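Local coordinates for protein dipeptidase AC. Metallo peptidase. MEROPS family M19 (Rhodobacter sphaeroides, PDB 3LY0) that probably hydrolyses dipeptides as a zinc metallodipeptidase of family M19, and here holds a phosphinate mimic of L-Ala-D-Ala, at residues A[85-89]-A[90-94]; A[142-145]-A[146-150]; A[278-282]-A[283-287]; A[320-323]-A[324-327]. All blocks are in the same frame, centred on the assembly; numbering follows the deposited sequence.

The four contacts form two pairs on opposite sides of the chain's centre, each sitting where a helix starts. Contacts 1 and 2, with centres 10 Å apart, touch directly: Q93 NE2 probably hydrogen-bonds A143 O at 2.9 Å. Contacts 3 and 4, with centres 13 Å apart, meet where W282 CH2 packs on L325 CA at 3.6 Å. Between the pairs the nearest atoms are about 27 Å or more apart. None holds a zinc or ligand residue: the side chains of I87 and M280 are about 12 and 13 Å from the phosphinate, and those of A143 and L322 are each about 11 Å from that of a zinc-binding residue, E139 and D306 respectively.

Contact 1: residues A[85-89]-A[90-94]; sequences PMIRA and EQAQP
I87 and A92 make the close apolar spot here: the CG2 methyl of I87 lies 3.9 Å from A92 CB. CG2 is anti to the backbone N of I87 (CG1 takes the position beside it, chi1 -60°), which aims the methyl at the first turn of the helix. R88 is the N-cap, and R88 O accepts from A92 N at 3.0 Å in the carbonyl plane, with a weak second bond from Q91 N. One residue on, A89 O takes Q93 N at 2.8 Å, while Q93 CG rides 3.2 Å from the same oxygen. The Q93 chain then runs out past A89 CB to give its NE2 to A143 O. With a serine here, A143 O would probably lose that amide donor, and A89 CB the Q93 NE2 that lies 4.0 Å from it. The outward side is looser and wetter. A water accepts from R88 N at 2.9 Å and donates to Q91 OE1, standing between the two groups that a capping box would join directly. Q91 NE2 donates to E90 OE2 at 2.9 Å, nearly straight (165°), on the carboxylate's anti lone pair. The R88 side chain leads away from the helix toward V171. Altogether this is a helix N-terminus with a water-mediated cap, opening helix 89-109 in the TIM-barrel fold of the M19 dipeptidases.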
loop_
_atom_site.group_PDB
_atom_site.type_symbol
_atom_site.label_atom_id
_atom_site.label_comp_id
_atom_site.label_asym_id
_atom_site.label_seq_id
_atom_site.Cartn_x
_atom_site.Cartn_y
_atom_site.Cartn_z
ATOM N N PRO A 85 -9.334 -16.565 -9.738
ATOM C CA PRO A 85 -8.339 -17.524 -10.219
ATOM C C PRO A 85 -6.953 -16.891 -10.347
ATOM O O PRO A 85 -6.827 -15.672 -10.496
ATOM C CB PRO A 85 -8.846 -17.905 -11.618
ATOM C CG PRO A 85 -10.199 -17.347 -11.744
ATOM C CD PRO A 85 -10.346 -16.232 -10.751
ATOM N N MET A 86 -5.924 -17.730 -10.288
ATOM C CA MET A 86 -4.547 -17.293 -10.465
ATOM C C MET A 86 -4.349 -16.697 -11.863
ATOM O O MET A 86 -4.899 -17.194 -12.844
ATOM C CB MET A 86 -3.592 -18.484 -10.237
ATOM C CG MET A 86 -2.083 -18.150 -10.236
ATOM S SD MET A 86 -1.021 -19.568 -9.810
ATOM C CE MET A 86 -2.213 -20.889 -10.006
ATOM N N ILE A 87 -3.583 -15.611 -11.939
ATOM C CA ILE A 87 -3.165 -15.040 -13.215
ATOM C C ILE A 87 -1.693 -15.383 -13.398
ATOM O O ILE A 87 -0.886 -15.166 -12.491
ATOM C CB ILE A 87 -3.362 -13.507 -13.240
ATOM C CG1 ILE A 87 -4.831 -13.144 -13.016
ATOM C CG2 ILE A 87 -2.869 -12.913 -14.562
ATOM C CD1 ILE A 87 -5.069 -11.655 -12.855
ATOM N N ARG A 88 -1.346 -15.969 -14.542
ATOM C CA ARG A 88 0.033 -16.377 -14.779
ATOM C C ARG A 88 0.826 -15.260 -15.449
ATOM O O ARG A 88 0.244 -14.292 -15.945
ATOM C CB ARG A 88 0.089 -17.655 -15.621
ATOM C CG ARG A 88 -0.601 -18.848 -14.964
ATOM C CD ARG A 88 -0.063 -19.117 -13.560
ATOM N NE ARG A 88 1.259 -19.732 -13.592
ATOM C CZ ARG A 88 1.471 -21.041 -13.691
ATOM N NH1 ARG A 88 2.712 -21.513 -13.712
ATOM N NH2 ARG A 88 0.443 -21.877 -13.764
ATOM N N ALA A 89 2.144 -15.407 -15.456
ATOM C CA ALA A 89 3.036 -14.365 -15.965
ATOM C C ALA A 89 2.734 -13.911 -17.401
ATOM O O ALA A 89 2.761 -12.714 -17.695
ATOM C CB ALA A 89 4.508 -14.782 -15.811
ATOM N N GLU A 90 2.445 -14.854 -18.293
ATOM C CA GLU A 90 2.163 -14.500 -19.680
ATOM C C GLU A 90 1.043 -13.462 -19.811
ATOM O O GLU A 90 1.102 -12.576 -20.666
ATOM C CB GLU A 90 1.833 -15.762 -20.482
ATOM C CG GLU A 90 1.544 -15.530 -21.954
ATOM C CD GLU A 90 1.180 -16.820 -22.667
ATOM O OE1 GLU A 90 2.051 -17.389 -23.360
ATOM O OE2 GLU A 90 0.026 -17.276 -22.519
ATOM N N GLN A 91 0.025 -13.560 -18.956
ATOM C CA GLN A 91 -1.087 -12.622 -18.985
ATOM C C GLN A 91 -0.831 -11.373 -18.135
ATOM O O GLN A 91 -1.289 -10.277 -18.467
ATOM C CB GLN A 91 -2.375 -13.308 -18.504
ATOM C CG GLN A 91 -3.020 -14.213 -19.546
ATOM C CD GLN A 91 -2.132 -15.377 -19.937
ATOM O OE1 GLN A 91 -1.759 -16.202 -19.099
ATOM N NE2 GLN A 91 -1.775 -15.446 -21.223
ATOM N N ALA A 92 -0.107 -11.541 -17.031
ATOM C CA ALA A 92 0.135 -10.429 -16.119
ATOM C C ALA A 92 1.189 -9.472 -16.661
ATOM O O ALA A 92 1.126 -8.264 -16.420
ATOM C CB ALA A 92 0.541 -10.946 -14.735
ATOM N N GLN A 93 2.160 -10.006 -17.397
ATOM C CA GLN A 93 3.292 -9.177 -17.815
ATOM C C GLN A 93 2.945 -7.956 -18.668
ATOM O O GLN A 93 3.442 -6.871 -18.395
ATOM C CB GLN A 93 4.418 -10.021 -18.432
ATOM C CG GLN A 93 5.202 -10.747 -17.357
ATOM C CD GLN A 93 6.272 -11.663 -17.886
ATOM O OE1 GLN A 93 6.282 -12.023 -19.066
ATOM N NE2 GLN A 93 7.187 -12.062 -17.007
ATOM N N PRO A 94 2.082 -8.109 -19.680
ATOM C CA PRO A 94 1.724 -6.923 -20.469
ATOM C C PRO A 94 1.037 -5.847 -19.618
ATOM O O PRO A 94 1.224 -4.647 -19.847
ATOM C CB PRO A 94 0.768 -7.487 -21.533
ATOM C CG PRO A 94 1.160 -8.929 -21.654
ATOM C CD PRO A 94 1.556 -9.356 -20.268
HETATM O O HOH W 1 -3.194 -16.583 -16.647
#

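Contact 2: residues A[142-145]-A[146-150]; sequences EAIG and ADLDA
G145 lies over one face of the D147 carboxylate, on its OD1 side, with G145 C 3.8 Å from D147 OD1. At the edge, D147 OD2 is met from its anti side by D149 N at 2.9 Å, 24° out of the carboxylate plane, which makes an Asx turn. D147 CG stands between its own N and carbonyl carbon (chi1 48°), and this folds the carboxylate back over the chain. A water donates a hydrogen bond to D147 OD2 and accepts from G145 N and from A150 N, so one solvent molecule ties loop, turn and helix start together. The chain here makes a type I turn from G145 to L148, closed by L148 N to G145 O at 2.9 Å, with the donor well above the carbonyl plane. The apolar side belongs to I144. Its CG2 meets L148 CD2 at 4.1 Å where the two side chains cross obliquely, and its bent CG1 branch carries CD1 to within 4.0 Å of A150 CB. A valine here would probably open a gap beside A150, since the CD1 methyl is what fills it. L148 goes on to pack against L197 and R196 of helix 192-204, while A150 CB sits 3.6 Å from A143 O. With a helix N-terminus beginning at D149 and two donors on OD2, the D147 carboxylate is likely to be stabilised in its charged form.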
loop_
_atom_site.group_PDB
_atom_site.type_symbol
_atom_site.label_atom_id
_atom_site.label_comp_id
_atom_site.label_asym_id
_atom_site.label_seq_id
_atom_site.Cartn_x
_atom_site.Cartn_y
_atom_site.Cartn_z
ATOM N N GLU A 142 2.452 -11.602 -9.875
ATOM C CA GLU A 142 2.104 -12.425 -11.028
ATOM C C GLU A 142 2.990 -12.176 -12.241
ATOM O O GLU A 142 3.199 -13.083 -13.045
ATOM C CB GLU A 142 0.662 -12.189 -11.437
ATOM C CG GLU A 142 -0.347 -12.727 -10.456
ATOM C CD GLU A 142 -0.786 -11.722 -9.414
ATOM O OE1 GLU A 142 -0.182 -10.633 -9.288
ATOM O OE2 GLU A 142 -1.761 -12.043 -8.711
ATOM N N ALA A 143 3.496 -10.959 -12.394
ATOM C CA ALA A 143 4.358 -10.660 -13.527
ATOM C C ALA A 143 5.748 -11.274 -13.380
ATOM O O ALA A 143 6.575 -11.149 -14.282
ATOM C CB ALA A 143 4.457 -9.161 -13.733
ATOM N N ILE A 144 6.007 -11.908 -12.239
ATOM C CA ILE A 144 7.275 -12.591 -11.998
ATOM C C ILE A 144 7.058 -14.100 -12.092
ATOM O O ILE A 144 6.248 -14.666 -11.359
ATOM C CB ILE A 144 7.836 -12.271 -10.584
ATOM C CG1 ILE A 144 7.800 -10.761 -10.287
ATOM C CG2 ILE A 144 9.242 -12.847 -10.417
ATOM C CD1 ILE A 144 8.526 -9.923 -11.305
ATOM N N GLY A 145 7.751 -14.760 -13.010
ATOM C CA GLY A 145 7.642 -16.205 -13.083
ATOM C C GLY A 145 8.313 -16.869 -11.896
ATOM O O GLY A 145 9.113 -16.248 -11.201
ATOM N N ALA A 146 7.999 -18.144 -11.668
ATOM C CA ALA A 146 8.593 -18.877 -10.549
ATOM C C ALA A 146 10.119 -18.978 -10.658
ATOM O O ALA A 146 10.819 -19.126 -9.660
ATOM C CB ALA A 146 7.964 -20.266 -10.428
ATOM N N ASP A 147 10.626 -18.868 -11.882
ATOM C CA ASP A 147 12.063 -18.845 -12.143
ATOM C C ASP A 147 12.751 -17.583 -11.603
ATOM O O ASP A 147 13.966 -17.559 -11.392
ATOM C CB ASP A 147 12.278 -18.943 -13.652
ATOM C CG ASP A 147 11.388 -17.975 -14.411
ATOM O OD1 ASP A 147 10.263 -18.353 -14.820
ATOM O OD2 ASP A 147 11.797 -16.818 -14.549
ATOM N N LEU A 148 11.954 -16.538 -11.380
ATOM C CA LEU A 148 12.422 -15.248 -10.871
ATOM C C LEU A 148 13.178 -14.369 -11.871
ATOM O O LEU A 148 13.678 -13.305 -11.505
ATOM C CB LEU A 148 13.253 -15.403 -9.595
ATOM C CG LEU A 148 12.588 -16.169 -8.448
ATOM C CD1 LEU A 148 13.456 -16.102 -7.214
ATOM C CD2 LEU A 148 11.220 -15.603 -8.144
ATOM N N ASP A 149 13.278 -14.805 -13.125
ATOM C CA ASP A 149 14.048 -14.033 -14.097
ATOM C C ASP A 149 13.542 -12.604 -14.218
ATOM O O ASP A 149 14.338 -11.668 -14.332
ATOM C CB ASP A 149 14.009 -14.683 -15.479
ATOM C CG ASP A 149 15.031 -15.777 -15.641
ATOM O OD1 ASP A 149 15.788 -16.056 -14.685
ATOM O OD2 ASP A 149 15.078 -16.343 -16.751
ATOM N N ALA A 150 12.222 -12.439 -14.207
ATOM C CA ALA A 150 11.649 -11.104 -14.370
ATOM C C ALA A 150 11.833 -10.224 -13.139
ATOM O O ALA A 150 11.715 -9.015 -13.235
ATOM C CB ALA A 150 10.188 -11.176 -14.772
HETATM O O HOH W 2 10.256 -14.530 -14.568
#

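Contact 3: residues A[278-282]-A[283-287]; sequences AEMGW and EPVLR
M280 has CG between its backbone N and carbonyl carbon (chi1 58°), and a bend at chi3 (-78°) turns the CE methyl onto P284, 3.8 Å from P284 CB. The methionine chain and the proline ring run antiparallel past one another, the methyl resting on CB and CG, at the first turn of helix 283-296, a surface helix of the TIM barrel. P284 occupies that turn, where its missing N-H costs no helical bond; its CD comes 3.3 Å from G281 O. W282 packs its indole onto L325 and A328 of helix 322-332, and V285 CG2 sits at the ring's edge, near its plane, 4.3 Å from W282 CE3. The same tryptophan's carbonyl starts the helical bonding: L286 N reaches W282 O at 3.1 Å, almost along the C=O axis. V285 also borders helix 267-270, which M280 touches too, so the loop and the helix start share one apolar neighbour. On the solvent side, E283 and R287 pair one turn apart, with E283 OE1 3.3 Å from R287 NH2, and R287 has a second acidic partner in E272. The R287 chain folds back along the helix, laying one face of its guanidinium 3.5 Å from E283 O and P284 CA, both toward the rim of the group.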
loop_
_atom_site.group_PDB
_atom_site.type_symbol
_atom_site.label_atom_id
_atom_site.label_comp_id
_atom_site.label_asym_id
_atom_site.label_seq_id
_atom_site.Cartn_x
_atom_site.Cartn_y
_atom_site.Cartn_z
ATOM N N ALA A 278 -18.435 5.517 3.590
ATOM C CA ALA A 278 -17.584 6.656 3.912
ATOM C C ALA A 278 -18.145 7.533 5.038
ATOM O O ALA A 278 -17.475 8.472 5.479
ATOM C CB ALA A 278 -17.350 7.503 2.662
ATOM N N GLU A 279 -19.371 7.244 5.484
ATOM C CA GLU A 279 -20.027 8.047 6.519
ATOM C C GLU A 279 -19.548 7.638 7.906
ATOM O O GLU A 279 -20.123 6.761 8.560
ATOM C CB GLU A 279 -21.553 7.928 6.411
ATOM C CG GLU A 279 -22.312 8.639 7.526
ATOM C CD GLU A 279 -23.812 8.395 7.461
ATOM O OE1 GLU A 279 -24.476 8.483 8.518
ATOM O OE2 GLU A 279 -24.323 8.106 6.356
ATOM N N MET A 280 -18.472 8.286 8.338
ATOM C CA MET A 280 -17.813 7.977 9.595
ATOM C C MET A 280 -17.032 9.211 10.012
ATOM O O MET A 280 -16.825 10.123 9.214
ATOM C CB MET A 280 -16.850 6.799 9.421
ATOM C CG MET A 280 -15.759 7.039 8.360
ATOM S SD MET A 280 -14.648 5.621 8.066
ATOM C CE MET A 280 -13.548 5.724 9.464
ATOM N N GLY A 281 -16.589 9.229 11.263
ATOM C CA GLY A 281 -15.817 10.346 11.771
ATOM C C GLY A 281 -14.355 9.994 11.966
ATOM O O GLY A 281 -13.864 8.992 11.435
ATOM N N TRP A 282 -13.653 10.823 12.728
ATOM C CA TRP A 282 -12.225 10.609 12.983
ATOM C C TRP A 282 -11.930 9.504 14.006
ATOM O O TRP A 282 -10.823 8.960 14.029
ATOM C CB TRP A 282 -11.555 11.912 13.433
ATOM C CG TRP A 282 -11.576 12.984 12.406
ATOM C CD1 TRP A 282 -12.200 14.198 12.501
ATOM C CD2 TRP A 282 -10.951 12.955 11.115
ATOM N NE1 TRP A 282 -11.995 14.925 11.357
ATOM C CE2 TRP A 282 -11.238 14.182 10.486
ATOM C CE3 TRP A 282 -10.183 12.009 10.430
ATOM C CZ2 TRP A 282 -10.783 14.492 9.207
ATOM C CZ3 TRP A 282 -9.729 12.323 9.160
ATOM C CH2 TRP A 282 -10.033 13.547 8.562
ATOM N N GLU A 283 -12.894 9.185 14.869
ATOM C CA GLU A 283 -12.646 8.235 15.956
ATOM C C GLU A 283 -11.996 6.917 15.511
ATOM O O GLU A 283 -11.042 6.458 16.135
ATOM C CB GLU A 283 -13.936 7.909 16.730
ATOM C CG GLU A 283 -14.642 9.052 17.438
ATOM C CD GLU A 283 -15.921 8.577 18.124
ATOM O OE1 GLU A 283 -16.250 7.374 17.999
ATOM O OE2 GLU A 283 -16.601 9.392 18.789
ATOM N N PRO A 284 -12.528 6.280 14.454
ATOM C CA PRO A 284 -11.928 4.990 14.085
ATOM C C PRO A 284 -10.499 5.136 13.565
ATOM O O PRO A 284 -9.668 4.251 13.780
ATOM C CB PRO A 284 -12.854 4.474 12.969
ATOM C CG PRO A 284 -14.167 5.199 13.216
ATOM C CD PRO A 284 -13.757 6.558 13.689
ATOM N N VAL A 285 -10.218 6.235 12.880
ATOM C CA VAL A 285 -8.865 6.487 12.385
ATOM C C VAL A 285 -7.895 6.566 13.566
ATOM O O VAL A 285 -6.848 5.926 13.572
ATOM C CB VAL A 285 -8.808 7.790 11.580
ATOM C CG1 VAL A 285 -7.370 8.119 11.180
ATOM C CG2 VAL A 285 -9.708 7.692 10.340
ATOM N N LEU A 286 -8.264 7.331 14.590
ATOM C CA LEU A 286 -7.390 7.501 15.744
ATOM C C LEU A 286 -7.331 6.259 16.615
ATOM O O LEU A 286 -6.341 6.008 17.295
ATOM C CB LEU A 286 -7.836 8.706 16.569
ATOM C CG LEU A 286 -7.587 10.035 15.861
ATOM C CD1 LEU A 286 -8.287 11.166 16.602
ATOM C CD2 LEU A 286 -6.085 10.293 15.722
ATOM N N ARG A 287 -8.402 5.477 16.608
ATOM C CA ARG A 287 -8.428 4.230 17.342
ATOM C C ARG A 287 -7.362 3.296 16.772
ATOM O O ARG A 287 -6.567 2.717 17.505
ATOM C CB ARG A 287 -9.815 3.601 17.203
ATOM C CG ARG A 287 -10.143 2.540 18.222
ATOM C CD ARG A 287 -11.648 2.253 18.210
ATOM N NE ARG A 287 -12.442 3.487 18.211
ATOM C CZ ARG A 287 -13.407 3.775 17.335
ATOM N NH1 ARG A 287 -13.728 2.914 16.373
ATOM N NH2 ARG A 287 -14.064 4.929 17.425
#

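Contact 4: residues A[320-323]-A[324-327]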
loop_
_atom_site.group_PDB
_atom_site.type_symbol
_atom_site.label_atom_id
_atom_site.label_comp_id
_atom_site.label_asym_id
_atom_site.label_seq_id
_atom_site.Cartn_x
_atom_site.Cartn_y
_atom_site.Cartn_z
ATOM N N THR A 320 -6.490 15.923 -0.955
ATOM C CA THR A 320 -6.553 17.270 -0.371
ATOM C C THR A 320 -7.081 17.235 1.062
ATOM O O THR A 320 -7.124 18.267 1.743
ATOM C CB THR A 320 -7.397 18.265 -1.211
ATOM O OG1 THR A 320 -8.796 17.963 -1.090
ATOM C CG2 THR A 320 -6.969 18.251 -2.670
ATOM N N GLY A 321 -7.490 16.056 1.519
ATOM C CA GLY A 321 -7.950 15.893 2.888
ATOM C C GLY A 321 -6.852 15.585 3.899
ATOM O O GLY A 321 -7.125 15.465 5.092
ATOM N N LEU A 322 -5.616 15.430 3.437
ATOM C CA LEU A 322 -4.529 15.141 4.369
ATOM C C LEU A 322 -4.385 16.206 5.464
ATOM O O LEU A 322 -4.138 15.868 6.621
ATOM C CB LEU A 322 -3.208 14.914 3.630
ATOM C CG LEU A 322 -3.146 13.617 2.813
ATOM C CD1 LEU A 322 -1.854 13.561 1.998
ATOM C CD2 LEU A 322 -3.285 12.381 3.693
ATOM N N PRO A 323 -4.547 17.494 5.112
ATOM C CA PRO A 323 -4.467 18.489 6.191
ATOM C C PRO A 323 -5.548 18.329 7.263
ATOM O O PRO A 323 -5.253 18.501 8.450
ATOM C CB PRO A 323 -4.603 19.825 5.448
ATOM C CG PRO A 323 -4.034 19.543 4.078
ATOM C CD PRO A 323 -4.492 18.120 3.777
ATOM N N ALA A 324 -6.777 18.006 6.868
ATOM C CA ALA A 324 -7.844 17.760 7.839
ATOM C C ALA A 324 -7.519 16.562 8.731
ATOM O O ALA A 324 -7.792 16.572 9.932
ATOM C CB ALA A 324 -9.175 17.554 7.133
ATOM N N LEU A 325 -6.945 15.520 8.133
ATOM C CA LEU A 325 -6.521 14.359 8.904
ATOM C C LEU A 325 -5.482 14.766 9.949
ATOM O O LEU A 325 -5.574 14.386 11.126
ATOM C CB LEU A 325 -5.952 13.282 7.964
ATOM C CG LEU A 325 -5.201 12.121 8.625
ATOM C CD1 LEU A 325 -6.081 11.364 9.600
ATOM C CD2 LEU A 325 -4.640 11.159 7.572
ATOM N N GLN A 326 -4.509 15.558 9.517
ATOM C CA GLN A 326 -3.461 16.023 10.425
ATOM C C GLN A 326 -4.035 16.847 11.575
ATOM O O GLN A 326 -3.606 16.702 12.716
ATOM C CB GLN A 326 -2.392 16.803 9.673
ATOM C CG GLN A 326 -1.540 15.922 8.772
ATOM C CD GLN A 326 -0.406 16.681 8.125
ATOM O OE1 GLN A 326 0.089 17.661 8.676
ATOM N NE2 GLN A 326 0.018 16.233 6.947
ATOM N N ALA A 327 -5.022 17.685 11.279
ATOM C CA ALA A 327 -5.681 18.467 12.324
ATOM C C ALA A 327 -6.351 17.589 13.380
ATOM O O ALA A 327 -6.288 17.882 14.585
ATOM C CB ALA A 327 -6.692 19.422 11.715
HETATM O O HOH W 3 -7.980 19.042 4.366
#
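L322 and L325 leave the helix on the same side and lie alongside each other, their CD2 methyls 4.3 Å apart. With chi1 at 168°, L325 swings CG away from its own N, which brings its CD2 next to that of L322. From there L322 goes on to V9 of strand 9-11, and L325 to F265. Q326 is set differently: it runs extended beyond CG, passing L322 O with its CG only 3.4 Å away, and its NE2 finds I7 O as partner. P323 and A327 lie a turn apart on the more open side, the proline ring touching T6. Backbone bonds hold these positions: L325 N to G321 O at 3.0 Å, Q326 N to L322 O at 2.9 Å, and A327 N to P323 O at 3.0 Å. Just before them, where a 3-10 segment passes into helix 322-332, a water joins T320 O (2.9 Å) to A324 N (3.0 Å). It donates to the carbonyl and accepts from the amide, so at this junction solvent carries the i to i+4 link from T320 O to A324 N that a regular helix would make directly.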